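Local coordinates for protein chitosanase (Gynuella sunshinyii YC6258, PDB 6X2Q) that probably hydrolyses chitosan as a family 46 glycoside hydrolase of the lysozyme clan, and binds a chain of glucosamine units in its cleft, at residues L33-R37 with G38-G42; I68-P71 with F72-R75; R107-Q110 with D111-D115; R193-N197 with L198-D202. All coordinates share one frame; numbering follows the deposited sequence.

Contact 1 of 4, residues L33-R37 with G38-G42. With GCS (2-amino-2-deoxy-beta-D-glucopyranose), chain C; GCS (2-amino-2-deoxy-beta-D-glucopyranose), chain B.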
loop_
_atom_site.group_PDB
_atom_site.type_symbol
_atom_site.label_atom_id
_atom_site.label_comp_id
_atom_site.label_asym_id
_atom_site.label_seq_id
_atom_site.Cartn_x
_atom_site.Cartn_y
_atom_site.Cartn_z
ATOM N N LEU A 33 -15.783 0.032 0.848
ATOM C CA LEU A 33 -15.411 1.397 1.193
ATOM C C LEU A 33 -16.080 2.433 0.305
ATOM O O LEU A 33 -15.928 3.637 0.555
ATOM C CB LEU A 33 -13.888 1.566 1.136
ATOM C CG LEU A 33 -13.097 0.776 2.179
ATOM C CD1 LEU A 33 -11.626 1.107 2.097
ATOM C CD2 LEU A 33 -13.639 1.049 3.576
ATOM N N ASP A 34 -16.831 2.000 -0.708
ATOM C CA ASP A 34 -17.508 2.923 -1.617
ATOM C C ASP A 34 -16.486 3.803 -2.324
ATOM O O ASP A 34 -16.648 5.020 -2.421
ATOM C CB ASP A 34 -18.558 3.777 -0.887
ATOM C CG ASP A 34 -19.993 3.349 -1.198
ATOM O OD1 ASP A 34 -20.218 2.149 -1.494
ATOM O OD2 ASP A 34 -20.903 4.210 -1.139
ATOM N N ASP A 35 -15.421 3.172 -2.817
ATOM C CA ASP A 35 -14.323 3.861 -3.482
ATOM C C ASP A 35 -14.146 3.365 -4.906
ATOM O O ASP A 35 -13.107 3.632 -5.521
ATOM C CB ASP A 35 -13.013 3.689 -2.696
ATOM C CG ASP A 35 -12.580 2.203 -2.541
ATOM O OD1 ASP A 35 -13.353 1.278 -2.912
ATOM O OD2 ASP A 35 -11.451 1.961 -2.048
ATOM N N GLY A 36 -15.121 2.634 -5.433
ATOM C CA GLY A 36 -15.020 2.033 -6.745
ATOM C C GLY A 36 -14.243 0.730 -6.810
ATOM O O GLY A 36 -14.047 0.197 -7.912
ATOM N N ARG A 37 -13.782 0.195 -5.685
ATOM C CA ARG A 37 -12.896 -0.962 -5.715
ATOM C C ARG A 37 -13.559 -2.225 -5.178
ATOM O O ARG A 37 -12.921 -3.282 -5.142
ATOM C CB ARG A 37 -11.607 -0.643 -4.943
ATOM C CG ARG A 37 -10.801 0.527 -5.569
ATOM C CD ARG A 37 -9.342 0.600 -5.057
ATOM N NE ARG A 37 -8.588 1.689 -5.687
ATOM C CZ ARG A 37 -8.569 2.949 -5.240
ATOM N NH1 ARG A 37 -9.265 3.275 -4.156
ATOM N NH2 ARG A 37 -7.863 3.886 -5.872
ATOM N N GLY A 38 -14.829 -2.146 -4.782
ATOM C CA GLY A 38 -15.527 -3.316 -4.268
ATOM C C GLY A 38 -15.166 -3.576 -2.826
ATOM O O GLY A 38 -15.224 -2.673 -1.978
ATOM N N ILE A 39 -14.792 -4.817 -2.539
ATOM C CA ILE A 39 -14.324 -5.205 -1.216
ATOM C C ILE A 39 -12.821 -4.973 -1.142
ATOM O O ILE A 39 -12.072 -5.400 -2.035
ATOM C CB ILE A 39 -14.667 -6.674 -0.919
ATOM C CG1 ILE A 39 -16.153 -6.925 -1.167
ATOM C CG2 ILE A 39 -14.258 -7.041 0.512
ATOM C CD1 ILE A 39 -16.669 -8.241 -0.623
ATOM N N THR A 40 -12.385 -4.298 -0.080
ATOM C CA THR A 40 -10.979 -4.086 0.234
ATOM C C THR A 40 -10.620 -4.958 1.424
ATOM O O THR A 40 -11.308 -4.911 2.447
ATOM C CB THR A 40 -10.706 -2.610 0.561
ATOM O OG1 THR A 40 -10.862 -1.827 -0.627
ATOM C CG2 THR A 40 -9.284 -2.418 1.120
ATOM N N ALA A 41 -9.542 -5.739 1.305
ATOM C CA ALA A 41 -9.252 -6.744 2.324
ATOM C C ALA A 41 -7.752 -6.924 2.527
ATOM O O ALA A 41 -6.943 -6.677 1.624
ATOM C CB ALA A 41 -9.884 -8.104 1.969
ATOM N N GLY A 42 -7.399 -7.375 3.733
ATOM C CA GLY A 42 -6.063 -7.861 4.011
ATOM C C GLY A 42 -5.108 -6.792 4.492
ATOM O O GLY A 42 -5.448 -5.625 4.697
HETATM C C1 GCS C . -7.987 1.416 -0.418
HETATM C C2 GCS C . -7.637 2.706 -1.345
HETATM C C3 GCS C . -6.674 2.014 -2.432
HETATM C C4 GCS C . -5.633 0.951 -1.937
HETATM C C5 GCS C . -5.798 0.008 -0.733
HETATM C C6 GCS C . -4.654 -0.087 -0.196
HETATM N N2 GCS C . -8.707 3.335 -1.878
HETATM O O1 GCS C . -8.671 2.020 0.604
HETATM O O3 GCS C . -5.828 3.130 -2.781
HETATM O O5 GCS C . -6.906 0.666 0.007
HETATM O O6 GCS C . -4.761 -0.464 1.187
HETATM C C1 GCS B . -4.988 -0.450 -4.172
HETATM C C2 GCS B . -5.000 -1.805 -4.849
HETATM C C3 GCS B . -4.044 -1.782 -6.007
HETATM C C4 GCS B . -4.417 -0.713 -7.022
HETATM C C5 GCS B . -4.757 0.530 -6.194
HETATM C C6 GCS B . -5.297 1.716 -6.945
HETATM N N2 GCS B . -4.747 -2.898 -3.982
HETATM O O1 GCS B . -5.846 -0.264 -3.048
HETATM O O3 GCS B . -4.127 -3.021 -6.589
HETATM O O4 GCS B . -3.771 -0.784 -7.997
HETATM O O5 GCS B . -5.642 0.283 -5.131
HETATM O O6 GCS B . -6.183 1.365 -7.954
HETATM O O HOH W 1 -13.441 -1.198 -1.138
#
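Leu33 and Thr40 meet at about a right angle, the methyl CD1 of Leu33 lying 4.1 Å from Thr40 OG1, and a water joins both to the turn. It donates to Asp35 OD1 and to the carbonyl of Gly38 and accepts from Thr40 OG1 at 2.7 Å, with a weak fourth bond from Leu33 N. Asp35 OD1 also receives the backbone N of Arg37 at 3.0 Å, closing an Asx turn; the N-H arrives from above the carboxylate plane.

Arg37 can be followed outward. Its CB rests against Gly38 N, and the chain then runs extended from CG to NE toward the sugars. CD lies near O5 of the chain B glucosamine, and NE gives a weak bond to O6 of the same sugar at 3.3 Å. C3 of the chain C glucosamine covers one guanidinium face. Asp35 OD2 sits at the edge, in plane, 3.3 Å from Arg37 NH1 in a weak salt bridge; NH1, less surely placed, also bonds Thr200. Asp35 and Arg37 thus line the glucosamine pocket side by side, and Asp35 OD2 probably also accepts from N2 of the chain C sugar, whose modelled place is uncertain.

Contact 2 of 4, residues I68-P71 with F72-R75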
loop_
_atom_site.group_PDB
_atom_site.type_symbol
_atom_site.label_atom_id
_atom_site.label_comp_id
_atom_site.label_asym_id
_atom_site.label_seq_id
_atom_site.Cartn_x
_atom_site.Cartn_y
_atom_site.Cartn_z
ATOM N N ILE A 68 -13.007 -22.230 2.169
ATOM C CA ILE A 68 -14.272 -21.510 2.176
ATOM C C ILE A 68 -14.347 -20.356 1.176
ATOM O O ILE A 68 -15.438 -19.837 0.940
ATOM C CB ILE A 68 -14.514 -21.021 3.616
ATOM C CG1 ILE A 68 -13.373 -20.080 4.027
ATOM C CG2 ILE A 68 -14.612 -22.221 4.559
ATOM C CD1 ILE A 68 -13.429 -19.596 5.471
ATOM N N LEU A 69 -13.233 -19.940 0.564
ATOM C CA LEU A 69 -13.259 -18.833 -0.389
ATOM C C LEU A 69 -13.373 -19.282 -1.836
ATOM O O LEU A 69 -13.572 -18.436 -2.719
ATOM C CB LEU A 69 -12.005 -17.956 -0.242
ATOM C CG LEU A 69 -11.800 -17.262 1.101
ATOM C CD1 LEU A 69 -10.413 -16.663 1.162
ATOM C CD2 LEU A 69 -12.840 -16.187 1.299
ATOM N N VAL A 70 -13.252 -20.580 -2.100
ATOM C CA VAL A 70 -13.277 -21.066 -3.481
ATOM C C VAL A 70 -14.553 -20.680 -4.225
ATOM O O VAL A 70 -14.475 -20.389 -5.428
ATOM C CB VAL A 70 -12.997 -22.571 -3.515
ATOM C CG1 VAL A 70 -12.968 -23.073 -4.947
ATOM C CG2 VAL A 70 -11.679 -22.872 -2.826
ATOM N N PRO A 71 -15.743 -20.686 -3.617
ATOM C CA PRO A 71 -16.948 -20.391 -4.416
ATOM C C PRO A 71 -16.943 -19.002 -5.052
ATOM O O PRO A 71 -17.706 -18.761 -5.993
ATOM C CB PRO A 71 -18.088 -20.538 -3.395
ATOM C CG PRO A 71 -17.545 -21.451 -2.358
ATOM C CD PRO A 71 -16.109 -21.060 -2.236
ATOM N N PHE A 72 -16.100 -18.084 -4.584
ATOM C CA PHE A 72 -16.076 -16.743 -5.150
ATOM C C PHE A 72 -15.144 -16.614 -6.344
ATOM O O PHE A 72 -15.168 -15.581 -7.008
ATOM C CB PHE A 72 -15.707 -15.739 -4.063
ATOM C CG PHE A 72 -16.678 -15.729 -2.906
ATOM C CD1 PHE A 72 -17.892 -15.044 -2.999
ATOM C CD2 PHE A 72 -16.395 -16.420 -1.736
ATOM C CE1 PHE A 72 -18.805 -15.032 -1.931
ATOM C CE2 PHE A 72 -17.299 -16.417 -0.658
ATOM C CZ PHE A 72 -18.510 -15.719 -0.759
ATOM N N LEU A 73 -14.368 -17.650 -6.664
ATOM C CA LEU A 73 -13.389 -17.534 -7.743
ATOM C C LEU A 73 -13.997 -17.176 -9.097
ATOM O O LEU A 73 -13.446 -16.286 -9.771
ATOM C CB LEU A 73 -12.570 -18.825 -7.826
ATOM C CG LEU A 73 -11.412 -18.887 -6.836
ATOM C CD1 LEU A 73 -10.728 -20.245 -6.933
ATOM C CD2 LEU A 73 -10.441 -17.764 -7.145
ATOM N N PRO A 74 -15.082 -17.805 -9.562
ATOM C CA PRO A 74 -15.716 -17.319 -10.804
ATOM C C PRO A 74 -16.082 -15.841 -10.770
ATOM O O PRO A 74 -15.747 -15.101 -11.702
ATOM C CB PRO A 74 -16.958 -18.218 -10.925
ATOM C CG PRO A 74 -16.566 -19.469 -10.230
ATOM C CD PRO A 74 -15.764 -19.005 -9.046
ATOM N N ARG A 75 -16.753 -15.391 -9.710
ATOM C CA ARG A 75 -17.189 -14.001 -9.641
ATOM C C ARG A 75 -15.998 -13.046 -9.584
ATOM O O ARG A 75 -15.927 -12.076 -10.351
ATOM C CB ARG A 75 -18.104 -13.813 -8.429
ATOM C CG ARG A 75 -18.888 -12.505 -8.432
ATOM C CD ARG A 75 -19.301 -12.087 -9.846
ATOM N NE ARG A 75 -19.934 -10.770 -9.829
ATOM C CZ ARG A 75 -20.017 -9.952 -10.875
ATOM N NH1 ARG A 75 -19.514 -10.303 -12.057
ATOM N NH2 ARG A 75 -20.608 -8.779 -10.730
HETATM O O HOH W 2 -17.864 -17.167 -7.867
#
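Two backbone bonds close successive turns, Phe72 N to Leu69 O at 3.2 Å and the straighter Leu73 N to Val70 O at 3.0 Å (N-H...O angle 170°), each linking residues three apart. A water continues the turn by donating to Pro71 O and accepting from Arg75 N at 2.8 Å.

Among the side chains, Phe72 has CG anti to its carbonyl carbon (chi1 -60°), which lays the ring back along the preceding turn. Its CD2 comes 3.6 Å from Leu69 O, and the carbonyl oxygens of Leu69 and Ile68 both approach the ring edge near its plane. Beyond the second backbone bond, Leu73 folds over its acceptor, with CB 3.4 Å from Val70 O, and its CD1 touches Val70 CG1 at 4.1 Å. The Pro74 ring brings CD to 3.6 Å from Pro71 O, a carbonyl that the water bonds.

The stretch leads from the loop after helix 52-63 into helix 73-82. Leu69 and Phe72 pack on Leu93 of helix 93-100, while Leu69 and Leu73 both reach Ile57 of helix 52-63. Arg96, from helix 93-100, also bonds the carbonyl of Ile68, joining the loop to that helix by a polar link.

Contact 3 of 4, residues R107-Q110 with D111-D115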
loop_
_atom_site.group_PDB
_atom_site.type_symbol
_atom_site.label_atom_id
_atom_site.label_comp_id
_atom_site.label_asym_id
_atom_site.label_seq_id
_atom_site.Cartn_x
_atom_site.Cartn_y
_atom_site.Cartn_z
ATOM N N ARG A 107 -2.443 -16.099 5.771
ATOM C CA ARG A 107 -1.670 -14.893 6.049
ATOM C C ARG A 107 -0.350 -14.907 5.295
ATOM O O ARG A 107 0.077 -13.877 4.757
ATOM C CB ARG A 107 -1.443 -14.758 7.556
ATOM C CG ARG A 107 -2.769 -14.763 8.339
ATOM C CD ARG A 107 -2.658 -14.077 9.690
ATOM N NE ARG A 107 -1.765 -14.787 10.604
ATOM C CZ ARG A 107 -2.126 -15.829 11.354
ATOM N NH1 ARG A 107 -3.364 -16.302 11.309
ATOM N NH2 ARG A 107 -1.247 -16.399 12.153
ATOM N N GLN A 108 0.280 -16.079 5.197
ATOM C CA GLN A 108 1.538 -16.193 4.464
ATOM C C GLN A 108 1.351 -15.866 2.987
ATOM O O GLN A 108 2.186 -15.177 2.390
ATOM C CB GLN A 108 2.126 -17.601 4.642
ATOM C CG GLN A 108 3.452 -17.836 3.909
ATOM C CD GLN A 108 4.567 -16.908 4.394
ATOM O OE1 GLN A 108 4.914 -16.904 5.571
ATOM N NE2 GLN A 108 5.122 -16.113 3.482
ATOM N N VAL A 109 0.250 -16.339 2.386
ATOM C CA VAL A 109 -0.051 -15.994 0.996
ATOM C C VAL A 109 -0.180 -14.478 0.841
ATOM O O VAL A 109 0.309 -13.892 -0.133
ATOM C CB VAL A 109 -1.328 -16.726 0.523
ATOM C CG1 VAL A 109 -1.774 -16.228 -0.859
ATOM C CG2 VAL A 109 -1.110 -18.239 0.490
ATOM N N GLN A 110 -0.840 -13.822 1.797
ATOM C CA GLN A 110 -0.919 -12.365 1.770
ATOM C C GLN A 110 0.472 -11.736 1.822
ATOM O O GLN A 110 0.736 -10.748 1.125
ATOM C CB GLN A 110 -1.771 -11.871 2.934
ATOM C CG GLN A 110 -3.239 -12.217 2.818
ATOM C CD GLN A 110 -4.072 -11.493 3.864
ATOM O OE1 GLN A 110 -3.945 -10.268 4.031
ATOM N NE2 GLN A 110 -4.925 -12.242 4.577
ATOM N N ASP A 111 1.381 -12.311 2.629
ATOM C CA ASP A 111 2.745 -11.782 2.701
ATOM C C ASP A 111 3.448 -11.952 1.365
ATOM O O ASP A 111 4.144 -11.042 0.897
ATOM C CB ASP A 111 3.560 -12.482 3.800
ATOM C CG ASP A 111 3.020 -12.231 5.207
ATOM O OD1 ASP A 111 2.298 -11.234 5.413
ATOM O OD2 ASP A 111 3.299 -13.051 6.118
ATOM N N ASP A 112 3.288 -13.121 0.743
ATOM C CA ASP A 112 3.959 -13.373 -0.525
ATOM C C ASP A 112 3.455 -12.421 -1.599
ATOM O O ASP A 112 4.243 -11.857 -2.362
ATOM C CB ASP A 112 3.755 -14.830 -0.965
ATOM C CG ASP A 112 4.433 -15.853 -0.028
ATOM O OD1 ASP A 112 5.291 -15.466 0.799
ATOM O OD2 ASP A 112 4.101 -17.063 -0.143
ATOM N N VAL A 113 2.139 -12.232 -1.675
ATOM C CA VAL A 113 1.594 -11.317 -2.673
ATOM C C VAL A 113 2.074 -9.895 -2.420
ATOM O O VAL A 113 2.501 -9.203 -3.354
ATOM C CB VAL A 113 0.062 -11.405 -2.702
ATOM C CG1 VAL A 113 -0.488 -10.346 -3.608
ATOM C CG2 VAL A 113 -0.366 -12.787 -3.155
ATOM N N VAL A 114 2.024 -9.443 -1.162
ATOM C CA VAL A 114 2.567 -8.131 -0.834
ATOM C C VAL A 114 3.996 -8.013 -1.333
ATOM O O VAL A 114 4.356 -7.043 -2.010
ATOM C CB VAL A 114 2.495 -7.867 0.677
ATOM C CG1 VAL A 114 3.277 -6.602 1.013
ATOM C CG2 VAL A 114 1.052 -7.703 1.115
ATOM N N ASP A 115 4.823 -9.026 -1.034
ATOM C CA ASP A 115 6.211 -8.990 -1.480
ATOM C C ASP A 115 6.307 -8.947 -3.002
ATOM O O ASP A 115 7.100 -8.171 -3.558
ATOM C CB ASP A 115 6.979 -10.200 -0.937
ATOM C CG ASP A 115 8.487 -10.000 -1.015
ATOM O OD1 ASP A 115 9.016 -9.137 -0.268
ATOM O OD2 ASP A 115 9.130 -10.674 -1.852
#
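Gln108 and Asp112, one helical turn apart, are joined by a side-chain hydrogen bond from Gln108 NE2 to Asp112 OD1 at 2.8 Å, bent to an N-H...O angle of 140°. The acceptor lies in the amide plane, whereas the nitrogen meets the carboxylate from above, the two planes being 44° apart. CG of Gln108 is anti to its backbone N, and a bend at chi2 (61°) turns the amide along the helix toward Asp112.

The backbone bonds run from each residue to the one four before it: Asp111 N to Arg107 O, Asp112 N to Gln108 O, Val113 N to Val109 O and Val114 N to Gln110 O, all 2.9 Å. Asp111 CB lies against Gln108 O, and its carboxylate packs beside Arg107 O, with OD1 held by Arg43 in a salt bridge and by Tyr27 through a hydrogen bond. Gln110 OE1 likewise accepts from Arg43 N.

Apolar contacts occupy another part of the helix. Val109 CG1 approaches Val113 CG2 at 4.4 Å, both valines packing on Arg59 of helix 52-63. Val114 reaches Phe46 of strand 46-47, as does Val113.

This is regular alpha-helical i to i+4 geometry within the long helix 104-129: Gln108 and Asp112 bond along one flank, while the valines pack against helix 52-63 and strand 46-47.

Contact 4 of 4, residues R193-N197 with L198-D202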
loop_
_atom_site.group_PDB
_atom_site.type_symbol
_atom_site.label_atom_id
_atom_site.label_comp_id
_atom_site.label_asym_id
_atom_site.label_seq_id
_atom_site.Cartn_x
_atom_site.Cartn_y
_atom_site.Cartn_z
ATOM N N ARG A 193 -5.415 14.496 -2.987
ATOM C CA ARG A 193 -6.452 15.523 -2.907
ATOM C C ARG A 193 -7.235 15.638 -4.205
ATOM O O ARG A 193 -8.423 15.984 -4.180
ATOM C CB ARG A 193 -5.841 16.890 -2.570
ATOM C CG ARG A 193 -5.443 17.076 -1.109
ATOM C CD ARG A 193 -6.034 18.354 -0.493
ATOM N NE ARG A 193 -5.605 18.518 0.896
ATOM C CZ ARG A 193 -6.044 17.778 1.917
ATOM N NH1 ARG A 193 -6.954 16.829 1.715
ATOM N NH2 ARG A 193 -5.579 17.990 3.148
ATOM N N HIS A 194 -6.598 15.374 -5.344
ATOM C CA HIS A 194 -7.204 15.617 -6.654
ATOM C C HIS A 194 -6.920 14.468 -7.597
ATOM O O HIS A 194 -6.251 14.635 -8.623
ATOM C CB HIS A 194 -6.701 16.936 -7.239
ATOM C CG HIS A 194 -7.102 18.115 -6.424
ATOM N ND1 HIS A 194 -6.185 18.949 -5.820
ATOM C CD2 HIS A 194 -8.326 18.562 -6.058
ATOM C CE1 HIS A 194 -6.831 19.880 -5.140
ATOM N NE2 HIS A 194 -8.130 19.667 -5.267
ATOM N N PRO A 195 -7.456 13.290 -7.309
ATOM C CA PRO A 195 -7.175 12.140 -8.174
ATOM C C PRO A 195 -7.916 12.241 -9.500
ATOM O O PRO A 195 -9.021 12.781 -9.584
ATOM C CB PRO A 195 -7.656 10.939 -7.348
ATOM C CG PRO A 195 -8.597 11.499 -6.327
ATOM C CD PRO A 195 -8.298 12.953 -6.146
ATOM N N ALA A 196 -7.284 11.721 -10.552
ATOM C CA ALA A 196 -7.981 11.596 -11.830
ATOM C C ALA A 196 -9.156 10.628 -11.743
ATOM O O ALA A 196 -10.128 10.765 -12.493
ATOM C CB ALA A 196 -7.006 11.150 -12.921
ATOM N N ASN A 197 -9.095 9.641 -10.849
ATOM C CA ASN A 197 -10.222 8.727 -10.632
ATOM C C ASN A 197 -11.093 9.321 -9.531
ATOM O O ASN A 197 -10.767 9.239 -8.347
ATOM C CB ASN A 197 -9.724 7.324 -10.289
ATOM C CG ASN A 197 -10.774 6.464 -9.591
ATOM O OD1 ASN A 197 -11.937 6.411 -10.004
ATOM N ND2 ASN A 197 -10.348 5.752 -8.541
ATOM N N LEU A 198 -12.211 9.920 -9.927
ATOM C CA LEU A 198 -13.065 10.628 -8.988
ATOM C C LEU A 198 -13.734 9.698 -7.988
ATOM O O LEU A 198 -14.099 10.144 -6.893
ATOM C CB LEU A 198 -14.122 11.444 -9.761
ATOM C CG LEU A 198 -13.587 12.642 -10.561
ATOM C CD1 LEU A 198 -14.731 13.505 -11.112
ATOM C CD2 LEU A 198 -12.624 13.506 -9.717
ATOM N N GLU A 199 -13.879 8.415 -8.319
ATOM C CA GLU A 199 -14.459 7.463 -7.370
ATOM C C GLU A 199 -13.623 7.300 -6.101
ATOM O O GLU A 199 -14.166 6.956 -5.043
ATOM C CB GLU A 199 -14.637 6.100 -8.040
ATOM C CG GLU A 199 -15.488 6.136 -9.304
ATOM C CD GLU A 199 -16.180 4.814 -9.569
ATOM O OE1 GLU A 199 -16.724 4.227 -8.603
ATOM O OE2 GLU A 199 -16.206 4.369 -10.743
ATOM N N THR A 200 -12.305 7.504 -6.172
ATOM C CA THR A 200 -11.479 7.344 -4.975
ATOM C C THR A 200 -11.213 8.668 -4.262
ATOM O O THR A 200 -10.393 8.707 -3.328
ATOM C CB THR A 200 -10.148 6.673 -5.320
ATOM O OG1 THR A 200 -9.586 6.124 -4.119
ATOM C CG2 THR A 200 -9.166 7.703 -5.926
ATOM N N GLU A 201 -11.907 9.744 -4.662
ATOM C CA GLU A 201 -11.556 11.077 -4.172
ATOM C C GLU A 201 -11.787 11.208 -2.674
ATOM O O GLU A 201 -10.903 11.660 -1.941
ATOM C CB GLU A 201 -12.345 12.154 -4.912
ATOM C CG GLU A 201 -11.979 13.565 -4.420
ATOM C CD GLU A 201 -12.764 14.641 -5.117
ATOM O OE1 GLU A 201 -13.221 14.383 -6.253
ATOM O OE2 GLU A 201 -12.918 15.734 -4.524
ATOM N N ASP A 202 -12.993 10.885 -2.211
ATOM C CA ASP A 202 -13.279 10.960 -0.781
ATOM C C ASP A 202 -12.323 10.083 0.022
ATOM O O ASP A 202 -11.770 10.520 1.037
ATOM C CB ASP A 202 -14.723 10.532 -0.501
ATOM C CG ASP A 202 -15.750 11.534 -0.996
ATOM O OD1 ASP A 202 -16.909 11.103 -1.217
ATOM O OD2 ASP A 202 -15.407 12.737 -1.144
HETATM O O HOH W 3 -10.786 16.727 -2.954
#
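Water bridges the two ends of the turn, donating to Arg193 O and to Glu201 OE2, each at 2.8 Å, so that the last helical residue of 177-193 is linked to the first of 201-205. Glu201 reaches it through an extended chain, CG anti to the backbone N (chi1 -179°), that passes beside Pro195.

Between these ends the polypeptide folds back on itself through Asn197. Its carbonyl O accepts from Thr200 N at 3.2 Å, and its side-chain OD1 takes a weak bond from Glu199 N at 3.3 Å. The other branch of the amide, ND2, lies 3.4 Å from Thr200 CB, where the two side chains cross at about a right angle. Asn197 OD1 also rests against Glu199 CB, so both ends of the amide touch the turn it helps to close.

The apolar part centres on buried Pro195. Its CB meets Thr200 CG2 at 3.8 Å and its CG lies 3.7 Å from Glu201 CA, so the proline ring packs against both residues. Leu198 turns CD2 back to 3.7 Å from Pro195 O.

Thr200 occupies the N-cap position of helix 201-205 but makes no capping bond with its side chain; OG1 instead bonds Arg37, and Thr200 lines the glucosamine pocket. Asp154 receives the backbone N-H groups of Ala196 and Asn197, fastening to another loop this connection between helices 177-193 and 201-205.

How the contacts relate
Contacts 1 and 4 meet at the glucosamine pocket, their centres 14 Å apart. They are joined by the probable Arg37-Thr200 hydrogen bond, its NH1 less surely placed, and Glu199 OE1 comes within 3.3 Å of Gly36 CA, so the 33-37 turn and the entry to helix 201-205 border the bound sugars together. Contact 1 also touches contact 3, where Gly42 CA packs 3.2 Å from Gln110 OE1; the side chain of Val113 is about 8 Å from a bound glucosamine. Contact 2 touches none of the others: its nearest atoms are about 7 Å from contact 1, 8 Å from contact 3 and 14 Å from contact 4. Contacts 3 and 4 lie on opposite sides of the chain centre.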